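Long-range contacts in glutamine amidotransferase type-2 domain-containing protein (Pseudomonas aeruginosa PAO1, PDB 1TE5), which probably hydrolyses the side-chain amide of glutamine to release ammonia for transfer, as class-II glutamine amidotransferases of the Ntn-hydrolase clan do: residues P31-W36 and D51-D57; L98-W103 and L136-R141; W103-G109 and V169-S175; D178-C184 and G241-W247. All coordinates share one frame; numbering follows the deposited sequence.

From the N terminus, contact 1 comes first: it closes the hairpin of strands 35-42 and 45-51 at the open end, at the margin of the seven-stranded sheet and about 21 Å, centre to centre, from contact 3. Contacts 2 and 3 then cross along the chain. Both use strand 101-108 and share Trp103; contact 2 carries it to helix 128-143, and contact 3 pairs it with strand 171-175 after the two long helices. Contact 4 follows in series, pairing strand 180-183 with strand 243-247. Backbone bonds between strands 171-175 and 180-183 join contacts 3 and 4 within one six-stranded sheet, and Arg101 and Trp103 of contact 2 reach Asp178 and Trp179 of contact 4.

Contact 1 (P31-W36 and D51-D57); sequences PHRDGW and DPLASVD
Arg33 and Asp57 meet across the open end of a hairpin, Arg33 NH1 lying 2.6 Å from Asp57 OD2 in a salt bridge whose hydrogen-bond geometry is weak. The guanidinium and carboxylate planes are turned about 45° against each other. Arg33 runs extended as far as CD and then bends at chi3 (-55°), which swings its head back toward Asp57; a water accepts from NE and donates to Val56 O. Asp57 OD1 is held separately by Leu22 N. Trp36 has CG between the backbone N and the carbonyl carbon (chi1 58°), and this brings the indole back across Asp51, with Trp36 NE1 3.3 Å from Asp51 CB. A second water joins the pair, accepting from Trp36 NE1 at 2.9 Å and donating to Asp51 OD1 at 2.6 Å. Ser58 also binds OD1, while OD2 forms a salt bridge with Arg47 of the second subunit. Leu53 CD1 comes to the edge of the His32 ring, 3.3 Å from His32 CD2. Backbone hydrogen bonds join Trp36 with Asp51 and Arg33 with Ala54. The whole is an antiparallel beta hairpin, strands 35-42 and 45-51, prolonged by one isolated bridge at the margin of the larger Ntn-type sheet.

Contact 2 (L98-W103 and L136-R141); sequences LGGRYW and LLNRVR
Leu98 reaches from the end of strand 94-98 to the helix carrying Leu137, Val140 and Arg141, and its side chain can be followed atom by atom. CB points toward the helix, and with CG set anti to the backbone N (chi1 -164°) the branch point comes to 3.5 Å from Arg141 NH2. CD1 goes to the helix, meeting Leu137 CD2 at 3.5 Å and Leu137 O at 3.6 Å, and more loosely Val140 CG1. CD2 instead stays beside the guanidinium, 3.6 Å from Arg141 NH2. Leu98 CG and Gly99 N both lie at the guanidinium edge, near its plane. A water accepts from Gly99 N at 3.1 Å and weakly from NH2, while Phe120 of the second subunit packs on the same arginine. A type I' turn from Leu98 to Arg101, with glycines at its two middle positions, returns the chain so that Trp103 joins the same side. Its indole receives Leu137 CD2 obliquely, 3.8 Å from CE3, and crosses Leu136 at about a right angle. Apolar packing thus holds strand and helix together without a direct polar bond between the segments; the arginine's charge stays at the margin, linked to Gly99 N through a weakly held water.

Contact 3 (W103-G109 and V169-S175); sequences WTFAHNG and VFNALIS
Strands 103-108 and 171-175 run antiparallel in the six-stranded sheet of the Ntn-type sandwich, their axes 4.7 Å apart at closest and their directions 172° apart. Three hydrogen-bonded pairs, Thr104-Ser175, Ala106-Leu173 and Asn108-Asn171, each contribute two backbone bonds, and CA-H...O contacts fill the spaces between them. Thr104, Ala106, Asn108, Asn171, Leu173 and Ser175 turn one way; Thr104, Ala106 and Ser175 touch strand 73-80, and Ala106, Asn108, Asn171 and Leu173 lie on Leu4. Phe105, His107, Ala172 and Ile174 turn the other way, toward helix 128-143. Here Phe105 lies beside Ile174, with CD1 3.4 Å from Ile174 CG1, and meets Phe170 at about a right angle, CZ to CZ at 3.6 Å. Ile174 CG2 reaches Trp103 CE3 at 3.5 Å. Phe170 places CD1 over one face of the His107 imidazole, although the rings as a whole meet obliquely. With CG anti to the backbone N (chi1 162°), His107 directs NE2 to Val169 O in a nearly straight bond of 3.1 Å, and Ser129 holds ND1. His107-Asn108-Gly109 matches the His-Asn-Gly signature of class-II amidotransferases, in relatives of which the asparagine and glycine form the oxyanion hole, so a similar role here is probable. Asn108 O receives both Asn171 N and, from above the carbonyl plane, Asn171 ND2 at 3.3 Å, while Asn171 OD1 accepts from Ser185 N and Ser186 N.

Contact 4 (D178-C184 and G241-W247); sequences DWLFTFC and GEWVLWW
Asp178 OD2 is gripped by two groups: Arg101 NH1 in a salt bridge, and a water that donates to it at 2.9 Å while accepting from Trp247 NE1. The carboxylate thus reaches across to the neighbouring strand through the water. Asp178 and Trp247 lie side by side, with Asp178 CB over one face of the indole, 3.7 Å from Trp247 CZ2, and the carboxylate nearly parallel to the ring. Trp179 turns its edge to the face of Trp247, the planes at 75°. Its CG sits between the backbone N and the carbonyl carbon (chi1 43°), which carries the indole away from the partner strand at its far end yet leaves CE3 3.7 Å from Leu245 CD1. Trp103 meets the Trp179 indole edge-to-face.

Farther along, a second water is held between Thr182 OG1 and Trp246 NE1, at 2.7 Å from NE1. Thr182 CG2 comes to the edge of that indole, and Tyr190 meets the Trp246 indole edge-to-face. On the other side of the sheet Phe181 CE2 approaches Trp243 CB at 3.9 Å. Backbone bonds join Leu180 with Trp246 and Thr182 with Val244 in both directions, and Gly241 N closes the far end on Cys184 O at 2.8 Å.

Leu180, Thr182 and Trp246 pack on strand 220-225 of the larger sheet, whereas Trp179, Phe183 and Leu245 touch helix 150-165. A sheet lying between a second sheet and a helical layer is the arrangement of the alpha-beta-beta-alpha sandwich of Ntn hydrolases.

Contact 1 (P31-W36 and D51-D57)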
# COMPACT_ATOMS: atom_id res chain seq x y z
N PRO A 31 5.00 -27.42 -2.34
CA PRO A 31 6.25 -26.68 -2.48
C PRO A 31 5.91 -25.20 -2.71
O PRO A 31 6.68 -24.31 -2.36
CB PRO A 31 6.90 -27.34 -3.70
CG PRO A 31 5.72 -27.71 -4.53
CD PRO A 31 4.79 -28.31 -3.50
N HIS A 32 4.69 -24.93 -3.19
CA HIS A 32 4.25 -23.55 -3.47
C HIS A 32 3.13 -23.06 -2.54
O HIS A 32 2.56 -23.84 -1.78
CB HIS A 32 3.75 -23.45 -4.90
CG HIS A 32 2.34 -23.89 -5.06
ND1 HIS A 32 1.86 -25.07 -4.54
CD2 HIS A 32 1.27 -23.27 -5.63
CE1 HIS A 32 0.56 -25.16 -4.77
NE2 HIS A 32 0.18 -24.08 -5.44
N ARG A 33 2.77 -21.79 -2.70
CA ARG A 33 1.71 -21.13 -1.93
C ARG A 33 0.87 -20.24 -2.84
O ARG A 33 1.41 -19.52 -3.68
CB ARG A 33 2.29 -20.25 -0.82
CG ARG A 33 1.25 -19.51 -0.00
CD ARG A 33 1.90 -18.50 0.93
NE ARG A 33 2.90 -19.12 1.79
CZ ARG A 33 2.62 -19.80 2.90
NH1 ARG A 33 3.59 -20.34 3.60
NH2 ARG A 33 1.36 -19.94 3.29
N ASP A 34 -0.44 -20.31 -2.69
CA ASP A 34 -1.34 -19.49 -3.49
C ASP A 34 -1.33 -18.04 -3.02
O ASP A 34 -1.25 -17.76 -1.83
CB ASP A 34 -2.78 -20.02 -3.42
CG ASP A 34 -3.08 -21.06 -4.48
OD1 ASP A 34 -4.13 -21.73 -4.36
OD2 ASP A 34 -2.29 -21.21 -5.44
N GLY A 35 -1.47 -17.14 -3.98
CA GLY A 35 -1.49 -15.70 -3.69
C GLY A 35 -2.47 -15.23 -2.63
O GLY A 35 -3.56 -15.78 -2.47
N TRP A 36 -2.08 -14.19 -1.89
CA TRP A 36 -2.92 -13.67 -0.82
C TRP A 36 -2.82 -12.16 -0.68
O TRP A 36 -1.91 -11.54 -1.23
CB TRP A 36 -2.53 -14.33 0.51
CG TRP A 36 -1.09 -14.10 0.85
CD1 TRP A 36 -0.02 -14.78 0.34
CD2 TRP A 36 -0.56 -13.08 1.70
NE1 TRP A 36 1.15 -14.24 0.82
CE2 TRP A 36 0.85 -13.19 1.65
CE3 TRP A 36 -1.13 -12.09 2.50
CZ2 TRP A 36 1.69 -12.34 2.36
CZ3 TRP A 36 -0.30 -11.24 3.20
CH2 TRP A 36 1.10 -11.38 3.13
N ASP A 51 0.95 -10.85 -1.88
CA ASP A 51 1.97 -11.62 -2.55
C ASP A 51 1.33 -12.58 -3.54
O ASP A 51 0.35 -13.23 -3.22
CB ASP A 51 2.74 -12.44 -1.51
CG ASP A 51 4.18 -12.69 -1.89
OD1 ASP A 51 4.70 -13.76 -1.50
OD2 ASP A 51 4.82 -11.83 -2.54
N PRO A 52 1.83 -12.61 -4.79
CA PRO A 52 1.27 -13.52 -5.78
C PRO A 52 1.80 -14.92 -5.49
O PRO A 52 2.39 -15.15 -4.44
CB PRO A 52 1.82 -12.97 -7.09
CG PRO A 52 3.14 -12.43 -6.69
CD PRO A 52 2.84 -11.72 -5.40
N LEU A 53 1.61 -15.84 -6.44
CA LEU A 53 2.07 -17.21 -6.30
C LEU A 53 3.53 -17.22 -5.81
O LEU A 53 4.37 -16.49 -6.34
CB LEU A 53 1.90 -17.96 -7.61
CG LEU A 53 2.16 -19.47 -7.63
CD1 LEU A 53 1.26 -20.14 -6.63
CD2 LEU A 53 1.91 -20.00 -9.02
N ALA A 54 3.85 -18.06 -4.79
CA ALA A 54 5.17 -18.21 -4.18
C ALA A 54 5.65 -19.64 -3.90
O ALA A 54 4.90 -20.47 -3.41
CB ALA A 54 5.32 -17.32 -2.95
N SER A 55 6.91 -19.92 -4.22
CA SER A 55 7.50 -21.25 -3.99
C SER A 55 8.36 -21.27 -2.77
O SER A 55 9.05 -22.25 -2.47
CB SER A 55 8.12 -21.84 -5.24
OG SER A 55 7.24 -22.09 -6.33
N VAL A 56 8.33 -20.12 -2.06
CA VAL A 56 9.11 -19.95 -0.85
C VAL A 56 8.27 -19.19 0.18
O VAL A 56 7.19 -18.66 -0.15
CB VAL A 56 10.35 -19.09 -1.28
CG1 VAL A 56 10.81 -18.16 -0.18
CG2 VAL A 56 11.48 -19.99 -1.72
N ASP A 57 8.69 -19.21 1.45
CA ASP A 57 7.99 -18.46 2.49
C ASP A 57 8.59 -17.05 2.43
O ASP A 57 9.65 -16.79 3.00
CB ASP A 57 8.22 -19.08 3.88
CG ASP A 57 7.06 -19.98 4.32
OD1 ASP A 57 7.28 -21.19 4.54
OD2 ASP A 57 5.93 -19.47 4.45
O HOH W 1 5.47 -17.25 1.29
O HOH W 2 1.76 -16.49 -2.27
O HOH W 3 3.39 -15.70 -0.34

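Contact 2 (L98-W103 and L136-R141)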
# COMPACT_ATOMS: atom_id res chain seq x y z
N LEU A 98 -10.65 7.90 -3.52
CA LEU A 98 -11.80 8.59 -4.09
C LEU A 98 -12.36 9.41 -2.92
O LEU A 98 -12.57 8.90 -1.82
CB LEU A 98 -12.84 7.59 -4.61
CG LEU A 98 -13.91 8.12 -5.57
CD1 LEU A 98 -14.58 6.98 -6.30
CD2 LEU A 98 -14.94 8.96 -4.84
N GLY A 99 -12.54 10.70 -3.15
CA GLY A 99 -13.08 11.56 -2.12
C GLY A 99 -12.23 11.72 -0.87
O GLY A 99 -12.74 12.07 0.18
N GLY A 100 -10.92 11.54 -0.99
CA GLY A 100 -10.06 11.69 0.17
C GLY A 100 -10.11 10.52 1.13
O GLY A 100 -9.77 10.65 2.31
N ARG A 101 -10.56 9.37 0.62
CA ARG A 101 -10.65 8.13 1.39
C ARG A 101 -9.98 7.03 0.56
O ARG A 101 -10.08 7.03 -0.66
CB ARG A 101 -12.11 7.74 1.64
CG ARG A 101 -13.03 8.82 2.17
CD ARG A 101 -12.56 9.43 3.49
NE ARG A 101 -12.41 8.44 4.55
CZ ARG A 101 -13.05 8.49 5.71
NH1 ARG A 101 -12.84 7.54 6.62
NH2 ARG A 101 -13.91 9.48 5.97
N TYR A 102 -9.26 6.11 1.20
CA TYR A 102 -8.65 5.02 0.45
C TYR A 102 -9.69 3.92 0.30
O TYR A 102 -10.27 3.49 1.28
CB TYR A 102 -7.39 4.48 1.15
CG TYR A 102 -6.18 5.38 1.07
CD1 TYR A 102 -5.58 5.89 2.23
CD2 TYR A 102 -5.61 5.75 -0.16
CE1 TYR A 102 -4.48 6.73 2.17
CE2 TYR A 102 -4.51 6.60 -0.23
CZ TYR A 102 -3.95 7.08 0.94
OH TYR A 102 -2.88 7.94 0.89
N TRP A 103 -9.98 3.53 -0.93
CA TRP A 103 -10.95 2.47 -1.14
C TRP A 103 -10.23 1.15 -1.31
O TRP A 103 -9.20 1.09 -1.99
CB TRP A 103 -11.81 2.75 -2.38
CG TRP A 103 -12.94 3.69 -2.12
CD1 TRP A 103 -12.87 4.92 -1.52
CD2 TRP A 103 -14.31 3.49 -2.47
NE1 TRP A 103 -14.12 5.49 -1.48
CE2 TRP A 103 -15.02 4.64 -2.05
CE3 TRP A 103 -15.02 2.45 -3.10
CZ2 TRP A 103 -16.40 4.78 -2.25
CZ3 TRP A 103 -16.39 2.59 -3.29
CH2 TRP A 103 -17.06 3.75 -2.87
N LEU A 136 -16.28 0.49 -11.32
CA LEU A 136 -17.22 0.80 -10.25
C LEU A 136 -16.88 2.16 -9.65
O LEU A 136 -17.77 2.90 -9.24
CB LEU A 136 -17.17 -0.28 -9.15
CG LEU A 136 -17.98 -0.09 -7.87
CD1 LEU A 136 -18.39 -1.45 -7.33
CD2 LEU A 136 -17.19 0.70 -6.82
N LEU A 137 -15.58 2.43 -9.59
CA LEU A 137 -15.07 3.69 -9.06
C LEU A 137 -15.41 4.83 -9.99
O LEU A 137 -15.64 5.95 -9.54
CB LEU A 137 -13.55 3.60 -8.85
CG LEU A 137 -13.06 2.88 -7.59
CD1 LEU A 137 -11.56 2.78 -7.61
CD2 LEU A 137 -13.51 3.62 -6.35
N ASN A 138 -15.43 4.55 -11.29
CA ASN A 138 -15.74 5.56 -12.30
C ASN A 138 -17.20 5.95 -12.27
O ASN A 138 -17.56 7.09 -12.56
CB ASN A 138 -15.37 5.06 -13.70
CG ASN A 138 -13.87 4.99 -13.91
OD1 ASN A 138 -13.40 4.34 -14.85
ND2 ASN A 138 -13.12 5.67 -13.06
N ARG A 139 -18.05 4.98 -11.95
CA ARG A 139 -19.49 5.19 -11.87
C ARG A 139 -19.83 6.00 -10.63
O ARG A 139 -20.80 6.76 -10.62
CB ARG A 139 -20.21 3.86 -11.80
CG ARG A 139 -19.97 2.96 -12.98
CD ARG A 139 -20.60 1.62 -12.71
NE ARG A 139 -20.52 0.74 -13.87
CZ ARG A 139 -21.52 -0.02 -14.29
NH1 ARG A 139 -21.36 -0.80 -15.36
NH2 ARG A 139 -22.68 -0.01 -13.64
N VAL A 140 -19.10 5.76 -9.55
CA VAL A 140 -19.32 6.49 -8.30
C VAL A 140 -18.80 7.92 -8.46
O VAL A 140 -19.44 8.85 -7.99
CB VAL A 140 -18.61 5.79 -7.08
CG1 VAL A 140 -18.72 6.64 -5.83
CG2 VAL A 140 -19.24 4.45 -6.82
N ARG A 141 -17.66 8.08 -9.12
CA ARG A 141 -17.07 9.39 -9.32
C ARG A 141 -17.91 10.24 -10.28
O ARG A 141 -18.03 11.46 -10.10
CB ARG A 141 -15.61 9.27 -9.82
CG ARG A 141 -14.93 10.61 -10.13
CD ARG A 141 -13.63 10.85 -9.34
NE ARG A 141 -13.53 12.15 -8.67
CZ ARG A 141 -13.19 12.33 -7.39
NH1 ARG A 141 -13.12 13.55 -6.88
NH2 ARG A 141 -12.92 11.29 -6.61
O HOH W 4 -10.53 12.05 -5.01

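Contact 3 (W103-G109 and V169-S175)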
# COMPACT_ATOMS: atom_id res chain seq x y z
N TRP A 103 -9.98 3.53 -0.93
CA TRP A 103 -10.95 2.47 -1.14
C TRP A 103 -10.23 1.15 -1.31
O TRP A 103 -9.20 1.09 -1.99
CB TRP A 103 -11.81 2.75 -2.38
CG TRP A 103 -12.94 3.69 -2.12
CD1 TRP A 103 -12.87 4.92 -1.52
CD2 TRP A 103 -14.31 3.49 -2.47
NE1 TRP A 103 -14.12 5.49 -1.48
CE2 TRP A 103 -15.02 4.64 -2.05
CE3 TRP A 103 -15.02 2.45 -3.10
CZ2 TRP A 103 -16.40 4.78 -2.25
CZ3 TRP A 103 -16.39 2.59 -3.29
CH2 TRP A 103 -17.06 3.75 -2.87
N THR A 104 -10.79 0.09 -0.74
CA THR A 104 -10.19 -1.24 -0.82
C THR A 104 -11.19 -2.19 -1.48
O THR A 104 -12.39 -2.15 -1.18
CB THR A 104 -9.77 -1.75 0.59
OG1 THR A 104 -8.69 -0.95 1.10
CG2 THR A 104 -9.30 -3.19 0.52
N PHE A 105 -10.72 -3.02 -2.41
CA PHE A 105 -11.59 -3.94 -3.14
C PHE A 105 -11.03 -5.36 -3.26
O PHE A 105 -9.85 -5.56 -3.56
CB PHE A 105 -11.81 -3.34 -4.53
CG PHE A 105 -12.67 -4.17 -5.45
CD1 PHE A 105 -14.04 -3.97 -5.51
CD2 PHE A 105 -12.10 -5.09 -6.33
CE1 PHE A 105 -14.82 -4.66 -6.44
CE2 PHE A 105 -12.87 -5.78 -7.26
CZ PHE A 105 -14.24 -5.57 -7.31
N ALA A 106 -11.88 -6.35 -3.01
CA ALA A 106 -11.48 -7.74 -3.13
C ALA A 106 -12.62 -8.46 -3.85
O ALA A 106 -13.78 -8.33 -3.47
CB ALA A 106 -11.23 -8.34 -1.77
N HIS A 107 -12.27 -9.20 -4.90
CA HIS A 107 -13.26 -9.93 -5.69
C HIS A 107 -12.92 -11.41 -5.88
O HIS A 107 -11.78 -11.77 -6.18
CB HIS A 107 -13.36 -9.23 -7.04
CG HIS A 107 -14.00 -10.08 -8.10
ND1 HIS A 107 -13.50 -10.19 -9.38
CD2 HIS A 107 -15.11 -10.87 -8.06
CE1 HIS A 107 -14.27 -11.00 -10.08
NE2 HIS A 107 -15.25 -11.43 -9.30
N ASN A 108 -13.92 -12.26 -5.67
CA ASN A 108 -13.77 -13.69 -5.84
C ASN A 108 -14.74 -14.11 -6.93
O ASN A 108 -15.93 -13.81 -6.84
CB ASN A 108 -14.11 -14.43 -4.55
CG ASN A 108 -14.13 -15.93 -4.73
OD1 ASN A 108 -15.17 -16.58 -4.58
ND2 ASN A 108 -12.98 -16.50 -5.08
N GLY A 109 -14.23 -14.75 -7.97
CA GLY A 109 -15.10 -15.18 -9.06
C GLY A 109 -14.50 -14.84 -10.40
O GLY A 109 -13.41 -14.27 -10.48
N VAL A 169 -19.37 -14.80 -11.89
CA VAL A 169 -19.42 -14.80 -10.43
C VAL A 169 -18.81 -13.50 -9.91
O VAL A 169 -17.68 -13.16 -10.25
CB VAL A 169 -18.62 -15.98 -9.82
CG1 VAL A 169 -18.62 -15.89 -8.29
CG2 VAL A 169 -19.19 -17.31 -10.28
N PHE A 170 -19.56 -12.78 -9.08
CA PHE A 170 -19.05 -11.54 -8.52
C PHE A 170 -19.27 -11.38 -7.02
O PHE A 170 -20.20 -10.70 -6.60
CB PHE A 170 -19.60 -10.33 -9.28
CG PHE A 170 -18.85 -9.05 -8.98
CD1 PHE A 170 -17.57 -8.85 -9.50
CD2 PHE A 170 -19.41 -8.07 -8.18
CE1 PHE A 170 -16.87 -7.68 -9.22
CE2 PHE A 170 -18.72 -6.90 -7.89
CZ PHE A 170 -17.45 -6.71 -8.41
N ASN A 171 -18.44 -12.04 -6.24
CA ASN A 171 -18.51 -11.93 -4.79
C ASN A 171 -17.48 -10.83 -4.53
O ASN A 171 -16.35 -10.91 -5.04
CB ASN A 171 -18.08 -13.24 -4.13
CG ASN A 171 -18.96 -14.40 -4.54
OD1 ASN A 171 -20.13 -14.46 -4.19
ND2 ASN A 171 -18.39 -15.33 -5.30
N ALA A 172 -17.85 -9.80 -3.79
CA ALA A 172 -16.92 -8.71 -3.55
C ALA A 172 -17.01 -8.05 -2.19
O ALA A 172 -18.02 -8.15 -1.50
CB ALA A 172 -17.07 -7.66 -4.64
N LEU A 173 -15.91 -7.42 -1.79
CA LEU A 173 -15.82 -6.69 -0.53
C LEU A 173 -15.24 -5.33 -0.90
O LEU A 173 -14.23 -5.25 -1.61
CB LEU A 173 -14.89 -7.40 0.46
CG LEU A 173 -15.15 -8.85 0.84
CD1 LEU A 173 -14.08 -9.29 1.81
CD2 LEU A 173 -16.55 -9.02 1.43
N ILE A 174 -15.91 -4.27 -0.47
CA ILE A 174 -15.45 -2.91 -0.76
C ILE A 174 -15.53 -2.09 0.53
O ILE A 174 -16.42 -2.29 1.34
CB ILE A 174 -16.32 -2.26 -1.85
CG1 ILE A 174 -16.33 -3.17 -3.09
CG2 ILE A 174 -15.76 -0.90 -2.21
CD1 ILE A 174 -17.38 -2.82 -4.09
N SER A 175 -14.61 -1.15 0.68
CA SER A 175 -14.61 -0.35 1.88
C SER A 175 -13.88 0.94 1.65
O SER A 175 -13.04 1.02 0.75
CB SER A 175 -13.94 -1.13 3.01
OG SER A 175 -13.78 -0.35 4.18

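Contact 4 (D178-C184 and G241-W247)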
# COMPACT_ATOMS: atom_id res chain seq x y z
N ASP A 178 -14.47 3.18 6.50
CA ASP A 178 -15.57 3.37 7.45
C ASP A 178 -16.44 2.11 7.41
O ASP A 178 -16.44 1.29 8.33
CB ASP A 178 -16.46 4.57 7.07
CG ASP A 178 -15.82 5.92 7.36
OD1 ASP A 178 -16.20 6.91 6.68
OD2 ASP A 178 -14.99 6.01 8.28
N TRP A 179 -17.24 2.04 6.36
CA TRP A 179 -18.14 0.94 6.13
C TRP A 179 -17.48 -0.14 5.29
O TRP A 179 -16.48 0.11 4.61
CB TRP A 179 -19.40 1.44 5.41
CG TRP A 179 -19.09 2.41 4.30
CD1 TRP A 179 -19.10 3.77 4.38
CD2 TRP A 179 -18.68 2.08 2.97
NE1 TRP A 179 -18.70 4.31 3.17
CE2 TRP A 179 -18.44 3.29 2.29
CE3 TRP A 179 -18.47 0.87 2.28
CZ2 TRP A 179 -18.01 3.33 0.97
CZ3 TRP A 179 -18.05 0.92 0.97
CH2 TRP A 179 -17.82 2.14 0.33
N LEU A 180 -18.09 -1.31 5.30
CA LEU A 180 -17.58 -2.43 4.54
C LEU A 180 -18.74 -2.99 3.76
O LEU A 180 -19.64 -3.60 4.33
CB LEU A 180 -17.00 -3.49 5.49
CG LEU A 180 -16.47 -4.82 4.96
CD1 LEU A 180 -15.77 -4.65 3.64
CD2 LEU A 180 -15.52 -5.39 5.98
N PHE A 181 -18.76 -2.72 2.46
CA PHE A 181 -19.80 -3.19 1.57
C PHE A 181 -19.52 -4.64 1.18
O PHE A 181 -18.41 -4.99 0.78
CB PHE A 181 -19.87 -2.30 0.33
CG PHE A 181 -20.93 -2.71 -0.65
CD1 PHE A 181 -20.57 -3.21 -1.90
CD2 PHE A 181 -22.28 -2.56 -0.35
CE1 PHE A 181 -21.54 -3.56 -2.83
CE2 PHE A 181 -23.25 -2.91 -1.29
CZ PHE A 181 -22.88 -3.41 -2.52
N THR A 182 -20.54 -5.50 1.27
CA THR A 182 -20.38 -6.90 0.81
C THR A 182 -21.44 -7.17 -0.26
O THR A 182 -22.53 -6.57 -0.28
CB THR A 182 -20.55 -8.01 1.89
OG1 THR A 182 -21.93 -8.17 2.23
CG2 THR A 182 -19.78 -7.66 3.10
N PHE A 183 -21.10 -8.04 -1.16
CA PHE A 183 -21.98 -8.46 -2.25
C PHE A 183 -21.75 -9.94 -2.52
O PHE A 183 -20.61 -10.37 -2.73
CB PHE A 183 -21.74 -7.66 -3.53
CG PHE A 183 -22.74 -7.95 -4.63
CD1 PHE A 183 -23.96 -7.29 -4.66
CD2 PHE A 183 -22.47 -8.89 -5.62
CE1 PHE A 183 -24.90 -7.57 -5.64
CE2 PHE A 183 -23.40 -9.18 -6.60
CZ PHE A 183 -24.61 -8.52 -6.62
N CYS A 184 -22.83 -10.71 -2.52
CA CYS A 184 -22.74 -12.14 -2.76
C CYS A 184 -23.38 -12.55 -4.08
O CYS A 184 -24.46 -12.08 -4.43
CB CYS A 184 -23.41 -12.89 -1.62
SG CYS A 184 -23.68 -14.63 -1.93
N GLY A 241 -27.20 -12.38 -4.94
CA GLY A 241 -27.85 -11.08 -5.06
C GLY A 241 -27.94 -10.27 -3.79
O GLY A 241 -28.32 -9.09 -3.82
N GLU A 242 -27.60 -10.89 -2.66
CA GLU A 242 -27.65 -10.22 -1.37
C GLU A 242 -26.41 -9.40 -1.04
O GLU A 242 -25.28 -9.87 -1.12
CB GLU A 242 -27.93 -11.22 -0.25
CG GLU A 242 -29.16 -12.08 -0.51
CD GLU A 242 -29.65 -12.81 0.72
OE1 GLU A 242 -28.84 -13.04 1.65
OE2 GLU A 242 -30.85 -13.16 0.76
N TRP A 243 -26.66 -8.15 -0.65
CA TRP A 243 -25.61 -7.24 -0.27
C TRP A 243 -25.87 -6.80 1.15
O TRP A 243 -27.00 -6.88 1.63
CB TRP A 243 -25.59 -6.03 -1.21
CG TRP A 243 -26.91 -5.28 -1.29
CD1 TRP A 243 -27.91 -5.48 -2.20
CD2 TRP A 243 -27.34 -4.20 -0.45
NE1 TRP A 243 -28.93 -4.59 -1.99
CE2 TRP A 243 -28.61 -3.79 -0.91
CE3 TRP A 243 -26.77 -3.54 0.65
CZ2 TRP A 243 -29.32 -2.75 -0.31
CZ3 TRP A 243 -27.49 -2.50 1.25
CH2 TRP A 243 -28.75 -2.12 0.77
N VAL A 244 -24.83 -6.37 1.84
CA VAL A 244 -24.96 -5.90 3.21
C VAL A 244 -23.96 -4.78 3.40
O VAL A 244 -22.87 -4.81 2.84
CB VAL A 244 -24.67 -7.02 4.25
CG1 VAL A 244 -24.80 -6.47 5.65
CG2 VAL A 244 -25.62 -8.19 4.08
N LEU A 245 -24.37 -3.73 4.11
CA LEU A 245 -23.46 -2.63 4.38
C LEU A 245 -23.20 -2.68 5.86
O LEU A 245 -24.14 -2.64 6.68
CB LEU A 245 -24.06 -1.28 3.98
CG LEU A 245 -23.06 -0.12 4.02
CD1 LEU A 245 -21.87 -0.42 3.12
CD2 LEU A 245 -23.73 1.17 3.61
N TRP A 246 -21.93 -2.84 6.20
CA TRP A 246 -21.48 -2.92 7.57
C TRP A 246 -20.79 -1.62 7.94
O TRP A 246 -20.36 -0.86 7.08
CB TRP A 246 -20.47 -4.06 7.73
CG TRP A 246 -21.05 -5.38 7.44
CD1 TRP A 246 -21.04 -6.04 6.24
CD2 TRP A 246 -21.76 -6.21 8.35
NE1 TRP A 246 -21.70 -7.24 6.36
CE2 TRP A 246 -22.15 -7.37 7.65
CE3 TRP A 246 -22.10 -6.10 9.71
CZ2 TRP A 246 -22.88 -8.41 8.25
CZ3 TRP A 246 -22.83 -7.13 10.31
CH2 TRP A 246 -23.20 -8.28 9.58
N TRP A 247 -20.72 -1.39 9.24
CA TRP A 247 -20.07 -0.22 9.80
C TRP A 247 -20.18 -0.43 11.30
O TRP A 247 -21.29 -0.58 11.82
CB TRP A 247 -20.77 1.08 9.37
CG TRP A 247 -19.96 2.32 9.62
CD1 TRP A 247 -18.81 2.41 10.35
CD2 TRP A 247 -20.22 3.64 9.13
NE1 TRP A 247 -18.34 3.70 10.35
CE2 TRP A 247 -19.19 4.47 9.61
CE3 TRP A 247 -21.23 4.19 8.34
CZ2 TRP A 247 -19.14 5.84 9.31
CZ3 TRP A 247 -21.18 5.55 8.04
CH2 TRP A 247 -20.14 6.35 8.53
O HOH W 5 -15.32 4.65 10.80
O HOH W 6 -22.16 -9.34 4.75